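Local structure of pectate lyase (Erwinia chrysanthemi, 1RU4) at residues Gly109-Gly114 against Tyr133-His138; Ile70-Ser75 against Asp115-Lys120; Ser161-Ile166 against Pro194-Val199; Gly121-Arg126 against Asn143-His148; Ala43-Gly48 against Ala80-Ala85. The protein cleaves pectate (polygalacturonate) by the eliminative reaction of a pectate lyase, EC 4.2.2.2, using a right-handed parallel beta-helix as its framework. One frame throughout, in Å; residues are numbered along the deposited sequence.

Interaction 1: residues Gly109-Gly114 against Tyr133-His138; sequences GFYVTG and YVIGSH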
# COMPACT_ATOMS: atom_id res chain seq x y z
N GLY A 109 14.33 -3.01 6.56
CA GLY A 109 14.87 -3.75 5.44
C GLY A 109 15.56 -2.73 4.54
O GLY A 109 16.80 -2.68 4.47
N PHE A 110 14.76 -1.91 3.88
CA PHE A 110 15.26 -0.80 3.05
C PHE A 110 15.07 0.51 3.81
O PHE A 110 13.95 0.88 4.14
CB PHE A 110 14.49 -0.71 1.73
CG PHE A 110 14.80 -1.79 0.73
CD1 PHE A 110 15.68 -2.83 1.03
CD2 PHE A 110 14.22 -1.76 -0.53
CE1 PHE A 110 15.96 -3.83 0.09
CE2 PHE A 110 14.49 -2.74 -1.48
CZ PHE A 110 15.36 -3.78 -1.17
N TYR A 111 16.17 1.21 4.09
CA TYR A 111 16.11 2.52 4.73
C TYR A 111 16.41 3.55 3.65
O TYR A 111 17.56 3.71 3.24
CB TYR A 111 17.13 2.60 5.87
CG TYR A 111 17.11 3.88 6.70
CD1 TYR A 111 18.28 4.34 7.31
CD2 TYR A 111 15.93 4.60 6.89
CE1 TYR A 111 18.27 5.49 8.10
CE2 TYR A 111 15.92 5.76 7.68
CZ TYR A 111 17.10 6.19 8.28
OH TYR A 111 17.11 7.32 9.07
N VAL A 112 15.36 4.19 3.14
CA VAL A 112 15.51 5.13 2.03
C VAL A 112 15.58 6.58 2.51
O VAL A 112 14.57 7.20 2.82
CB VAL A 112 14.35 4.97 1.01
CG1 VAL A 112 14.57 5.86 -0.21
CG2 VAL A 112 14.23 3.51 0.58
N THR A 113 16.81 7.11 2.58
CA THR A 113 17.03 8.48 3.02
C THR A 113 17.26 9.42 1.85
O THR A 113 17.10 10.64 1.97
CB THR A 113 18.23 8.58 3.99
OG1 THR A 113 19.43 8.22 3.29
CG2 THR A 113 18.04 7.64 5.17
N GLY A 114 17.66 8.85 0.71
CA GLY A 114 17.90 9.63 -0.49
C GLY A 114 16.64 9.92 -1.27
O GLY A 114 15.55 9.48 -0.89
N TYR A 133 11.48 1.87 5.24
CA TYR A 133 11.25 3.09 6.01
C TYR A 133 11.79 4.24 5.17
O TYR A 133 13.00 4.33 4.92
CB TYR A 133 11.98 3.00 7.36
CG TYR A 133 11.53 4.02 8.38
CD1 TYR A 133 10.51 3.72 9.29
CD2 TYR A 133 12.13 5.27 8.47
CE1 TYR A 133 10.11 4.63 10.26
CE2 TYR A 133 11.73 6.20 9.44
CZ TYR A 133 10.72 5.87 10.33
OH TYR A 133 10.34 6.77 11.30
N VAL A 134 10.89 5.11 4.74
CA VAL A 134 11.23 6.17 3.80
C VAL A 134 11.18 7.57 4.39
O VAL A 134 10.11 8.05 4.76
CB VAL A 134 10.28 6.11 2.57
CG1 VAL A 134 10.72 7.10 1.50
CG2 VAL A 134 10.22 4.70 2.02
N ILE A 135 12.33 8.23 4.46
CA ILE A 135 12.39 9.62 4.91
C ILE A 135 12.83 10.55 3.77
O ILE A 135 12.78 11.77 3.90
CB ILE A 135 13.29 9.83 6.16
CG1 ILE A 135 14.77 9.59 5.82
CG2 ILE A 135 12.84 8.91 7.28
CD1 ILE A 135 15.71 9.91 6.97
N GLY A 136 13.25 9.95 2.66
CA GLY A 136 13.62 10.70 1.48
C GLY A 136 12.40 11.12 0.68
O GLY A 136 11.27 10.80 1.05
N SER A 137 12.61 11.81 -0.43
CA SER A 137 11.51 12.35 -1.23
C SER A 137 11.58 11.99 -2.71
O SER A 137 12.63 11.62 -3.23
CB SER A 137 11.45 13.87 -1.07
OG SER A 137 11.21 14.23 0.29
N HIS A 138 10.43 12.09 -3.38
CA HIS A 138 10.31 11.83 -4.81
C HIS A 138 10.71 10.41 -5.21
O HIS A 138 11.19 10.17 -6.32
CB HIS A 138 11.12 12.86 -5.61
CG HIS A 138 10.67 14.27 -5.41
ND1 HIS A 138 9.52 14.77 -5.98
CD2 HIS A 138 11.20 15.28 -4.69
CE1 HIS A 138 9.37 16.04 -5.63
NE2 HIS A 138 10.38 16.37 -4.85
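Tyr111 and Tyr133 pair on neighbouring parallel strands of the right-handed beta-helix, their side chains lying side by side and pointing the same way. Two bridges set the register, Tyr111 with Tyr133 and Val112 with Val134; the bonds Tyr133 N to Phe110 O (2.9 Å) and Val112 N to Tyr133 O (3.0 Å) carry it. From CB of Tyr111, CG lies anti to the backbone N (chi1 -176°), which brings the CD2-CE2 side of the ring to Tyr133. CD2 meets Tyr133 O at 3.5 Å, close to the ring plane; CE2 lies 3.9 Å from CD2 of Tyr133; CZ and then OH approach CD1 of Ile135, with OH at 3.6 Å. Over the centre of one face sits CG2 of Thr113, two residues on, which also touches CD1 of Ile135 at 3.7 Å. The phenol of Tyr133 is held elsewhere, by Asn158 OD1. On the other face of the sheet Val112 stands beside Val134. Past the strands the chain bends, and one carbonyl serves two donors: Val112 O accepts from Ile135 N at 3.0 Å and from Gly136 N at 3.1 Å, the two amides arriving from opposite faces of the carbonyl plane.

Interaction 2: residues Ile70-Ser75 against Asp115-Lys120; sequences ITFNKS and DYWYFK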
# COMPACT_ATOMS: atom_id res chain seq x y z
N ILE A 70 19.74 -2.30 4.73
CA ILE A 70 20.42 -1.75 3.56
C ILE A 70 19.95 -0.31 3.44
O ILE A 70 18.75 -0.04 3.34
CB ILE A 70 20.07 -2.51 2.26
CG1 ILE A 70 20.55 -3.96 2.34
CG2 ILE A 70 20.73 -1.81 1.06
CD1 ILE A 70 20.18 -4.80 1.12
N THR A 71 20.90 0.63 3.50
CA THR A 71 20.58 2.05 3.41
C THR A 71 20.73 2.60 2.00
O THR A 71 21.76 2.40 1.35
CB THR A 71 21.45 2.88 4.38
OG1 THR A 71 21.18 2.51 5.73
CG2 THR A 71 21.18 4.38 4.21
N PHE A 72 19.69 3.28 1.53
CA PHE A 72 19.70 3.92 0.22
C PHE A 72 19.84 5.43 0.45
O PHE A 72 18.84 6.14 0.55
CB PHE A 72 18.40 3.60 -0.53
CG PHE A 72 18.23 2.14 -0.85
CD1 PHE A 72 17.86 1.23 0.14
CD2 PHE A 72 18.44 1.67 -2.14
CE1 PHE A 72 17.72 -0.12 -0.15
CE2 PHE A 72 18.30 0.31 -2.44
CZ PHE A 72 17.95 -0.58 -1.44
N ASN A 73 21.08 5.89 0.55
CA ASN A 73 21.33 7.30 0.85
C ASN A 73 21.71 8.14 -0.37
O ASN A 73 21.62 9.37 -0.32
CB ASN A 73 22.40 7.45 1.94
CG ASN A 73 23.75 6.94 1.50
OD1 ASN A 73 23.88 5.82 1.01
ND2 ASN A 73 24.78 7.78 1.66
N LYS A 74 22.14 7.49 -1.44
CA LYS A 74 22.45 8.20 -2.68
C LYS A 74 21.14 8.72 -3.28
O LYS A 74 20.06 8.26 -2.91
CB LYS A 74 23.16 7.27 -3.67
CG LYS A 74 24.57 6.90 -3.22
CD LYS A 74 25.20 5.83 -4.09
CE LYS A 74 25.46 6.31 -5.51
NZ LYS A 74 26.31 5.33 -6.24
N SER A 75 21.24 9.70 -4.16
CA SER A 75 20.04 10.29 -4.76
C SER A 75 20.09 10.34 -6.28
O SER A 75 21.15 10.54 -6.88
CB SER A 75 19.80 11.70 -4.23
OG SER A 75 19.47 11.70 -2.86
N ASP A 115 16.79 10.66 -2.37
CA ASP A 115 15.67 11.06 -3.21
C ASP A 115 15.73 10.41 -4.59
O ASP A 115 16.78 9.93 -5.02
CB ASP A 115 15.67 12.59 -3.42
CG ASP A 115 15.59 13.38 -2.13
OD1 ASP A 115 15.99 14.56 -2.15
OD2 ASP A 115 15.11 12.85 -1.10
N TYR A 116 14.59 10.43 -5.28
CA TYR A 116 14.49 9.97 -6.66
C TYR A 116 14.92 8.54 -6.96
O TYR A 116 15.59 8.27 -7.96
CB TYR A 116 15.19 10.95 -7.61
CG TYR A 116 14.51 12.30 -7.70
CD1 TYR A 116 14.99 13.40 -6.98
CD2 TYR A 116 13.38 12.48 -8.49
CE1 TYR A 116 14.35 14.64 -7.05
CE2 TYR A 116 12.73 13.72 -8.57
CZ TYR A 116 13.23 14.79 -7.84
OH TYR A 116 12.60 16.01 -7.91
N TRP A 117 14.55 7.62 -6.08
CA TRP A 117 14.76 6.19 -6.33
C TRP A 117 13.52 5.68 -7.04
O TRP A 117 12.42 6.20 -6.83
CB TRP A 117 14.95 5.42 -5.02
CG TRP A 117 16.29 5.62 -4.40
CD1 TRP A 117 16.66 6.61 -3.54
CD2 TRP A 117 17.47 4.83 -4.63
NE1 TRP A 117 17.99 6.49 -3.22
CE2 TRP A 117 18.51 5.40 -3.87
CE3 TRP A 117 17.73 3.69 -5.40
CZ2 TRP A 117 19.81 4.88 -3.87
CZ3 TRP A 117 19.03 3.17 -5.40
CH2 TRP A 117 20.05 3.77 -4.63
N TYR A 118 13.69 4.67 -7.89
CA TYR A 118 12.55 4.06 -8.57
C TYR A 118 12.69 2.54 -8.52
O TYR A 118 13.47 1.95 -9.26
CB TYR A 118 12.46 4.56 -10.03
CG TYR A 118 11.09 4.40 -10.64
CD1 TYR A 118 10.33 5.52 -10.97
CD2 TYR A 118 10.53 3.14 -10.83
CE1 TYR A 118 9.03 5.38 -11.48
CE2 TYR A 118 9.24 2.99 -11.34
CZ TYR A 118 8.49 4.12 -11.65
OH TYR A 118 7.20 3.99 -12.12
N PHE A 119 11.92 1.93 -7.62
CA PHE A 119 11.93 0.47 -7.44
C PHE A 119 10.80 -0.18 -8.22
O PHE A 119 9.68 0.33 -8.22
CB PHE A 119 11.75 0.12 -5.95
CG PHE A 119 12.87 0.59 -5.07
CD1 PHE A 119 12.82 1.85 -4.48
CD2 PHE A 119 13.95 -0.24 -4.78
CE1 PHE A 119 13.84 2.28 -3.62
CE2 PHE A 119 14.97 0.18 -3.93
CZ PHE A 119 14.91 1.44 -3.34
N LYS A 120 11.08 -1.31 -8.86
CA LYS A 120 10.05 -2.04 -9.59
C LYS A 120 10.26 -3.55 -9.53
O LYS A 120 11.35 -4.04 -9.84
CB LYS A 120 9.98 -1.57 -11.05
CG LYS A 120 8.81 -2.15 -11.84
CD LYS A 120 8.69 -1.53 -13.22
CE LYS A 120 7.48 -2.07 -13.95
NZ LYS A 120 7.30 -1.45 -15.30
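Phe72, Trp117 and Phe119 form an aromatic cluster inside the parallel beta-helix, joining two of its walls without any strand pairing. Both ring pairs are edge-to-face. The edge of Phe72 meets the face of the Trp117 indole: CD2 of Phe72 stands 3.5 Å above that plane, and the Phe72 ring and the six-membered ring of Trp117 are turned 89° apart. Phe72 in turn offers a face to the edge of Phe119, with centroids 5.2 Å apart and planes at 75°. Phe72 therefore works as the middle ring, giving its edge to one partner and a face to the other. A CH-pi contact adds to the first pair, Phe72 CB lying 4.2 Å from the centroid of the indole five-membered ring.

Two hydrogen bonds flank the cluster. Trp117 NE1 donates to Lys74 O at 2.7 Å, bent to 131° at the hydrogen and with the oxygen tilted out of the indole plane; this bond gives the buried N-H an acceptor and, with the ring contacts, should restrict rotation. With OG anti to its own carbonyl carbon, Ser75 presents the hydroxyl to Asp115 N, 2.9 Å away in a nearly straight bond.

Around the cluster, helix 38-44 covers Phe72 and Trp117 through Met42, strand 82-86 packs on Trp117 and Phe119 through Val84, and Phe110 of strand 110-112 meets the Phe72 ring.

Interaction 3: residues Ser161-Ile166 against Pro194-Val199; sequences SYNTVI and PGNRFV
Val165 packs against Phe198 where two parallel strands of the beta-helix run side by side, their axes 4.8 Å apart and 10° from parallel. Val165 has the most surface buried here: its CB lies 3.6 Å from Phe198 CD2, and its CG2 is equally close to CE2, meeting that side of the ring obliquely. Its backbone is held as well, Val165 N giving to Arg197 O and Val165 O accepting from Val199 N.

Tyr162, next in buried surface, donates from N to Pro194 O, in the carbonyl plane, at 2.8 Å, and the same oxygen lies 3.8 Å above the centre of the Tyr162 ring. Pro194 supports the phenol end with CG and sets CD 3.8 Å from Ser161 CB.

The amides of Asn163 and Asn196 lie side by side, their planes 4° apart. With CG beside the backbone N (chi1 -63°), Asn196 carries OD1 to Asn163 N at 3.0 Å and Asn163 ND2 at 3.2 Å, while its ND2 bonds Gln192 OE1. A water donates to both Thr164 OG1 and Gly195 O.

Asn163 OD1 accepts from Asn139 N of the preceding turn; strands 154-156 and 186-188 pack on Phe198 from within, and strand 221-223 follows beyond Arg197 and Val199.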
# COMPACT_ATOMS: atom_id res chain seq x y z
N SER A 161 8.58 13.12 1.54
CA SER A 161 7.53 13.78 0.76
C SER A 161 7.50 13.40 -0.72
O SER A 161 8.51 12.96 -1.28
CB SER A 161 7.68 15.30 0.88
OG SER A 161 8.90 15.74 0.31
N TYR A 162 6.34 13.59 -1.33
CA TYR A 162 6.13 13.34 -2.76
C TYR A 162 6.56 11.95 -3.20
O TYR A 162 7.14 11.77 -4.27
CB TYR A 162 6.82 14.43 -3.59
CG TYR A 162 6.40 15.82 -3.18
CD1 TYR A 162 7.27 16.64 -2.46
CD2 TYR A 162 5.12 16.30 -3.47
CE1 TYR A 162 6.86 17.90 -2.02
CE2 TYR A 162 4.71 17.55 -3.03
CZ TYR A 162 5.58 18.35 -2.31
OH TYR A 162 5.17 19.58 -1.86
N ASN A 163 6.29 10.97 -2.35
CA ASN A 163 6.59 9.58 -2.67
C ASN A 163 5.33 8.93 -3.24
O ASN A 163 4.21 9.25 -2.83
CB ASN A 163 7.07 8.84 -1.42
CG ASN A 163 8.38 9.39 -0.89
OD1 ASN A 163 9.41 9.31 -1.56
ND2 ASN A 163 8.34 9.96 0.31
N THR A 164 5.51 8.05 -4.22
CA THR A 164 4.39 7.40 -4.88
C THR A 164 4.53 5.89 -4.80
O THR A 164 5.56 5.33 -5.16
CB THR A 164 4.31 7.83 -6.36
OG1 THR A 164 4.40 9.25 -6.46
CG2 THR A 164 2.99 7.38 -6.97
N VAL A 165 3.48 5.24 -4.29
CA VAL A 165 3.45 3.79 -4.16
C VAL A 165 2.36 3.27 -5.10
O VAL A 165 1.17 3.52 -4.89
CB VAL A 165 3.16 3.37 -2.70
CG1 VAL A 165 3.25 1.86 -2.55
CG2 VAL A 165 4.14 4.06 -1.75
N ILE A 166 2.80 2.57 -6.14
CA ILE A 166 1.92 2.12 -7.22
C ILE A 166 1.84 0.59 -7.29
O ILE A 166 2.87 -0.08 -7.31
CB ILE A 166 2.46 2.59 -8.59
CG1 ILE A 166 2.71 4.10 -8.58
CG2 ILE A 166 1.48 2.21 -9.71
CD1 ILE A 166 3.51 4.60 -9.76
N PRO A 194 4.48 16.36 2.73
CA PRO A 194 3.31 16.41 1.84
C PRO A 194 3.48 15.58 0.57
O PRO A 194 4.57 15.10 0.27
CB PRO A 194 3.23 17.90 1.51
CG PRO A 194 4.68 18.29 1.45
CD PRO A 194 5.25 17.61 2.68
N GLY A 195 2.37 15.37 -0.13
CA GLY A 195 2.40 14.75 -1.45
C GLY A 195 2.52 13.25 -1.59
O GLY A 195 2.67 12.77 -2.72
N ASN A 196 2.45 12.50 -0.50
CA ASN A 196 2.54 11.04 -0.58
C ASN A 196 1.24 10.42 -1.09
O ASN A 196 0.15 10.81 -0.66
CB ASN A 196 2.95 10.46 0.77
CG ASN A 196 4.33 10.93 1.21
OD1 ASN A 196 5.30 10.83 0.44
ND2 ASN A 196 4.43 11.44 2.42
N ARG A 197 1.37 9.50 -2.04
CA ARG A 197 0.21 8.91 -2.72
C ARG A 197 0.31 7.40 -2.88
O ARG A 197 1.40 6.86 -3.08
CB ARG A 197 0.05 9.52 -4.12
CG ARG A 197 -0.17 11.02 -4.15
CD ARG A 197 -0.31 11.51 -5.58
NE ARG A 197 -1.46 10.92 -6.25
CZ ARG A 197 -1.96 11.37 -7.40
NH1 ARG A 197 -1.41 12.41 -8.01
NH2 ARG A 197 -3.02 10.78 -7.94
N PHE A 198 -0.85 6.74 -2.84
CA PHE A 198 -0.95 5.29 -3.02
C PHE A 198 -2.02 4.99 -4.07
O PHE A 198 -3.15 5.48 -3.97
CB PHE A 198 -1.35 4.62 -1.69
CG PHE A 198 -0.32 4.77 -0.61
CD1 PHE A 198 -0.17 5.98 0.06
CD2 PHE A 198 0.53 3.71 -0.29
CE1 PHE A 198 0.81 6.13 1.04
CE2 PHE A 198 1.51 3.86 0.69
CZ PHE A 198 1.65 5.07 1.35
N VAL A 199 -1.67 4.20 -5.08
CA VAL A 199 -2.60 3.85 -6.15
C VAL A 199 -2.51 2.37 -6.51
O VAL A 199 -1.41 1.85 -6.73
CB VAL A 199 -2.34 4.69 -7.43
CG1 VAL A 199 -3.42 4.43 -8.47
CG2 VAL A 199 -2.28 6.18 -7.10
O HOH W 1 3.59 11.51 -5.04

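Interaction 4: residues Gly121-Arg126 against Asn143-His148; sequences GVEVTR and NTAFHH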
# COMPACT_ATOMS: atom_id res chain seq x y z
N GLY A 121 9.24 -4.28 -9.10
CA GLY A 121 9.31 -5.73 -9.04
C GLY A 121 10.17 -6.29 -7.92
O GLY A 121 10.66 -7.42 -8.00
N VAL A 122 10.32 -5.51 -6.85
CA VAL A 122 11.15 -5.88 -5.71
C VAL A 122 10.30 -6.11 -4.45
O VAL A 122 9.29 -5.44 -4.25
CB VAL A 122 12.19 -4.77 -5.43
CG1 VAL A 122 13.02 -5.09 -4.20
CG2 VAL A 122 13.10 -4.59 -6.65
N GLU A 123 10.71 -7.08 -3.63
CA GLU A 123 10.01 -7.37 -2.37
C GLU A 123 10.97 -7.35 -1.19
O GLU A 123 12.16 -7.63 -1.33
CB GLU A 123 9.34 -8.75 -2.43
CG GLU A 123 8.32 -8.92 -3.56
CD GLU A 123 7.54 -10.22 -3.47
OE1 GLU A 123 7.79 -11.04 -2.56
OE2 GLU A 123 6.66 -10.43 -4.33
N VAL A 124 10.44 -7.01 -0.02
CA VAL A 124 11.20 -7.04 1.23
C VAL A 124 10.45 -7.93 2.21
O VAL A 124 9.25 -7.74 2.44
CB VAL A 124 11.36 -5.63 1.86
CG1 VAL A 124 12.10 -5.73 3.20
CG2 VAL A 124 12.12 -4.71 0.92
N THR A 125 11.16 -8.89 2.79
CA THR A 125 10.56 -9.82 3.75
C THR A 125 11.53 -10.14 4.89
O THR A 125 12.75 -10.08 4.72
CB THR A 125 10.09 -11.13 3.04
OG1 THR A 125 9.29 -11.90 3.95
CG2 THR A 125 11.28 -11.97 2.58
N ARG A 126 10.95 -10.45 6.05
CA ARG A 126 11.68 -10.82 7.26
C ARG A 126 12.69 -9.79 7.76
O ARG A 126 13.73 -10.14 8.33
CB ARG A 126 12.33 -12.21 7.12
CG ARG A 126 11.31 -13.31 6.81
CD ARG A 126 11.80 -14.68 7.24
NE ARG A 126 12.99 -15.12 6.51
CZ ARG A 126 13.68 -16.22 6.80
NH1 ARG A 126 13.30 -17.01 7.80
NH2 ARG A 126 14.73 -16.55 6.06
N ASN A 143 4.88 -1.95 -8.29
CA ASN A 143 4.79 -3.40 -8.33
C ASN A 143 5.79 -4.03 -7.36
O ASN A 143 6.57 -4.91 -7.72
CB ASN A 143 5.02 -3.91 -9.76
CG ASN A 143 4.67 -5.39 -9.92
OD1 ASN A 143 3.85 -5.93 -9.18
ND2 ASN A 143 5.29 -6.03 -10.90
N THR A 144 5.77 -3.51 -6.13
CA THR A 144 6.63 -4.01 -5.06
C THR A 144 5.78 -4.68 -3.97
O THR A 144 4.55 -4.63 -4.02
CB THR A 144 7.46 -2.86 -4.41
OG1 THR A 144 6.58 -1.87 -3.86
CG2 THR A 144 8.38 -2.22 -5.44
N ALA A 145 6.44 -5.31 -3.01
CA ALA A 145 5.73 -5.96 -1.91
C ALA A 145 6.55 -5.95 -0.63
O ALA A 145 7.78 -6.03 -0.66
CB ALA A 145 5.34 -7.38 -2.28
N PHE A 146 5.85 -5.85 0.50
CA PHE A 146 6.48 -5.79 1.82
C PHE A 146 5.67 -6.69 2.74
O PHE A 146 4.55 -6.36 3.14
CB PHE A 146 6.48 -4.34 2.32
CG PHE A 146 7.02 -3.37 1.31
CD1 PHE A 146 6.17 -2.81 0.35
CD2 PHE A 146 8.38 -3.08 1.25
CE1 PHE A 146 6.68 -2.00 -0.66
CE2 PHE A 146 8.90 -2.27 0.24
CZ PHE A 146 8.04 -1.72 -0.72
N HIS A 147 6.24 -7.85 3.07
CA HIS A 147 5.50 -8.86 3.82
C HIS A 147 6.33 -9.64 4.83
O HIS A 147 7.54 -9.78 4.68
CB HIS A 147 4.82 -9.83 2.86
CG HIS A 147 5.77 -10.54 1.93
ND1 HIS A 147 6.37 -11.73 2.26
CD2 HIS A 147 6.20 -10.22 0.69
CE1 HIS A 147 7.14 -12.12 1.25
NE2 HIS A 147 7.05 -11.22 0.29
N HIS A 148 5.66 -10.15 5.86
CA HIS A 148 6.29 -10.94 6.91
C HIS A 148 7.47 -10.22 7.58
O HIS A 148 8.51 -10.83 7.85
CB HIS A 148 6.74 -12.31 6.37
CG HIS A 148 5.63 -13.14 5.80
ND1 HIS A 148 5.31 -13.13 4.46
CD2 HIS A 148 4.78 -14.02 6.38
CE1 HIS A 148 4.31 -13.96 4.24
NE2 HIS A 148 3.97 -14.51 5.39
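A parallel pairing of strands 122-125 and 145-147 forms part of one wall of the beta-helix, with a histidine-carboxylate hydrogen bond on one face and apolar packing on the other. The strand axes approach to 4.7 Å at 12°. Ala145 N to Val122 O, Val124 N to Ala145 O and His147 N to Val124 O give the register. Glu123 extends over CB of Ala145, its CG 3.6 Å away, and its OE1 accepts from His147 NE2 at 3.0 Å. That oxygen lies in the imidazole plane, yet the N-H meets the carboxylate from above its own plane, the two planes being 86° apart. OE2 of Glu123 is salt-bridged to Arg91 NH2. With CG between backbone N and carbonyl carbon (chi1 58°), the imidazole reaches Glu123. Thr125 comes over the imidazole face, with CB 4.0 Å from its centroid, while its OG1 donates to His147 O at 2.8 Å. His147 ND1 and His148 ND1 share a further bond of 2.8 Å, which fixes the ring at both nitrogens. On the other face Val124 CB touches Phe146 CD2 at 4.0 Å. Strand 92-95 continues the wall beyond Glu123 and Thr125, Tyr171 of strand 169-171 stacks on His147, and Phe110 of strand 110-112 packs on Val124 inside.

Interaction 5: residues Ala43-Gly48 against Ala80-Ala85; sequences AAVNPG and APIYVA
Val45 turns CG2 anti to its backbone N and CG1 into the position between N and the carbonyl carbon (chi1 71°), a rotamer that sets both methyls against CG2 of Ile82. That methyl, itself anti to the backbone N of Ile82, lies 3.7 Å from Val45 CG2 and 3.9 Å from Val45 CG1. One branch of Ile82 is thus touched by both branches of the valine; the other, CG1, runs beside the backbone at Asn46 and Pro47, 4.1 Å from Pro47 CA.

Past Val45 the segment 43-48 has left its helix, and the contact becomes one of backbone and proline. Pro47 CB lies 3.4 Å from Ala80 O and 4.2 Å from Ala80 CB. Gly48 N donates to Pro81 O at 2.8 Å. The bond is bent, 140° at the hydrogen, and the donor stands 53° out of the carbonyl plane, so the amide comes over the carbonyl and not onto a lone pair. The carbonyl oxygen of Gly48 lies near the edge of the Tyr83 ring, 4.2 Å from CE1, and bonds to Thr13 OG1.

Val45 also rests on Ile51, and Ile82 on Trp117. The contact joins the end of helix 38-44, and the turn leading to strand 50-53, to the start of strand 82-86, among the first turns of the right-handed parallel beta-helix of this pectate lyase.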
# COMPACT_ATOMS: atom_id res chain seq x y z
N ALA A 43 27.22 0.85 -5.17
CA ALA A 43 28.37 1.75 -5.09
C ALA A 43 28.61 2.49 -6.41
O ALA A 43 28.94 3.67 -6.41
CB ALA A 43 29.61 0.98 -4.69
N ALA A 44 28.39 1.80 -7.53
CA ALA A 44 28.66 2.35 -8.85
C ALA A 44 27.54 3.18 -9.49
O ALA A 44 27.81 4.15 -10.20
CB ALA A 44 29.07 1.24 -9.80
N VAL A 45 26.29 2.80 -9.23
CA VAL A 45 25.14 3.42 -9.90
C VAL A 45 25.01 4.94 -9.77
O VAL A 45 25.26 5.51 -8.71
CB VAL A 45 23.82 2.74 -9.46
CG1 VAL A 45 23.47 3.10 -8.02
CG2 VAL A 45 22.69 3.09 -10.42
N ASN A 46 24.63 5.58 -10.87
CA ASN A 46 24.44 7.03 -10.93
C ASN A 46 23.04 7.37 -11.43
O ASN A 46 22.33 6.51 -11.95
CB ASN A 46 25.51 7.65 -11.83
CG ASN A 46 26.85 7.78 -11.13
OD1 ASN A 46 26.92 8.26 -10.00
ND2 ASN A 46 27.91 7.32 -11.78
N PRO A 47 22.61 8.64 -11.27
CA PRO A 47 21.27 9.07 -11.71
C PRO A 47 20.96 8.68 -13.15
O PRO A 47 21.78 8.88 -14.06
CB PRO A 47 21.33 10.58 -11.54
CG PRO A 47 22.19 10.74 -10.34
CD PRO A 47 23.31 9.76 -10.61
N GLY A 48 19.78 8.10 -13.35
CA GLY A 48 19.35 7.68 -14.68
C GLY A 48 19.77 6.28 -15.07
O GLY A 48 19.37 5.78 -16.13
N ALA A 80 15.86 11.75 -13.96
CA ALA A 80 16.96 10.78 -13.95
C ALA A 80 17.01 10.05 -12.61
O ALA A 80 17.94 10.23 -11.82
CB ALA A 80 18.28 11.49 -14.22
N PRO A 81 15.99 9.22 -12.33
CA PRO A 81 15.97 8.47 -11.06
C PRO A 81 17.00 7.36 -11.07
O PRO A 81 17.53 7.00 -12.13
CB PRO A 81 14.56 7.88 -11.04
CG PRO A 81 13.77 8.74 -12.00
CD PRO A 81 14.76 8.97 -13.09
N ILE A 82 17.33 6.84 -9.89
CA ILE A 82 18.17 5.65 -9.81
C ILE A 82 17.19 4.47 -9.78
O ILE A 82 16.39 4.35 -8.86
CB ILE A 82 19.04 5.62 -8.54
CG1 ILE A 82 20.01 6.80 -8.54
CG2 ILE A 82 19.82 4.31 -8.48
CD1 ILE A 82 20.84 6.91 -7.28
N TYR A 83 17.24 3.66 -10.83
CA TYR A 83 16.33 2.53 -10.97
C TYR A 83 16.87 1.24 -10.36
O TYR A 83 18.04 0.91 -10.53
CB TYR A 83 16.03 2.27 -12.45
CG TYR A 83 15.35 3.40 -13.19
CD1 TYR A 83 16.09 4.28 -13.98
CD2 TYR A 83 13.96 3.54 -13.16
CE1 TYR A 83 15.46 5.28 -14.73
CE2 TYR A 83 13.32 4.53 -13.91
CZ TYR A 83 14.07 5.39 -14.69
OH TYR A 83 13.44 6.36 -15.44
N VAL A 84 16.00 0.51 -9.67
CA VAL A 84 16.33 -0.81 -9.12
C VAL A 84 15.16 -1.70 -9.50
O VAL A 84 14.03 -1.48 -9.04
CB VAL A 84 16.48 -0.77 -7.57
CG1 VAL A 84 16.80 -2.16 -7.03
CG2 VAL A 84 17.57 0.22 -7.17
N ALA A 85 15.39 -2.68 -10.36
CA ALA A 85 14.29 -3.50 -10.86
C ALA A 85 14.65 -4.93 -11.22
O ALA A 85 15.75 -5.22 -11.68
CB ALA A 85 13.64 -2.81 -12.06

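Overall arrangement
Interactions 1, 3 and 4 are pairings of parallel strands on successive turns of the beta-helix, whereas interactions 2 and 5 join parts that do not pair as strands. Interaction 4 is the most buried and the richest in charge; the other four are partly buried. Interactions 1 and 2 meet through strands 110-112 and 70-72, where Tyr111 O bonds Phe72 N. Interaction 2 touches interaction 5 through Lys74 NZ on Val45 O and through the neighbouring strands 117-120 and 82-86, and Ile166 O to Asn143 N ties 3 to 4. Aromatic rings dominate inside interaction 2, hydrogen-bonded asparagines mark interaction 3, and backbone and proline contacts prevail in interaction 5.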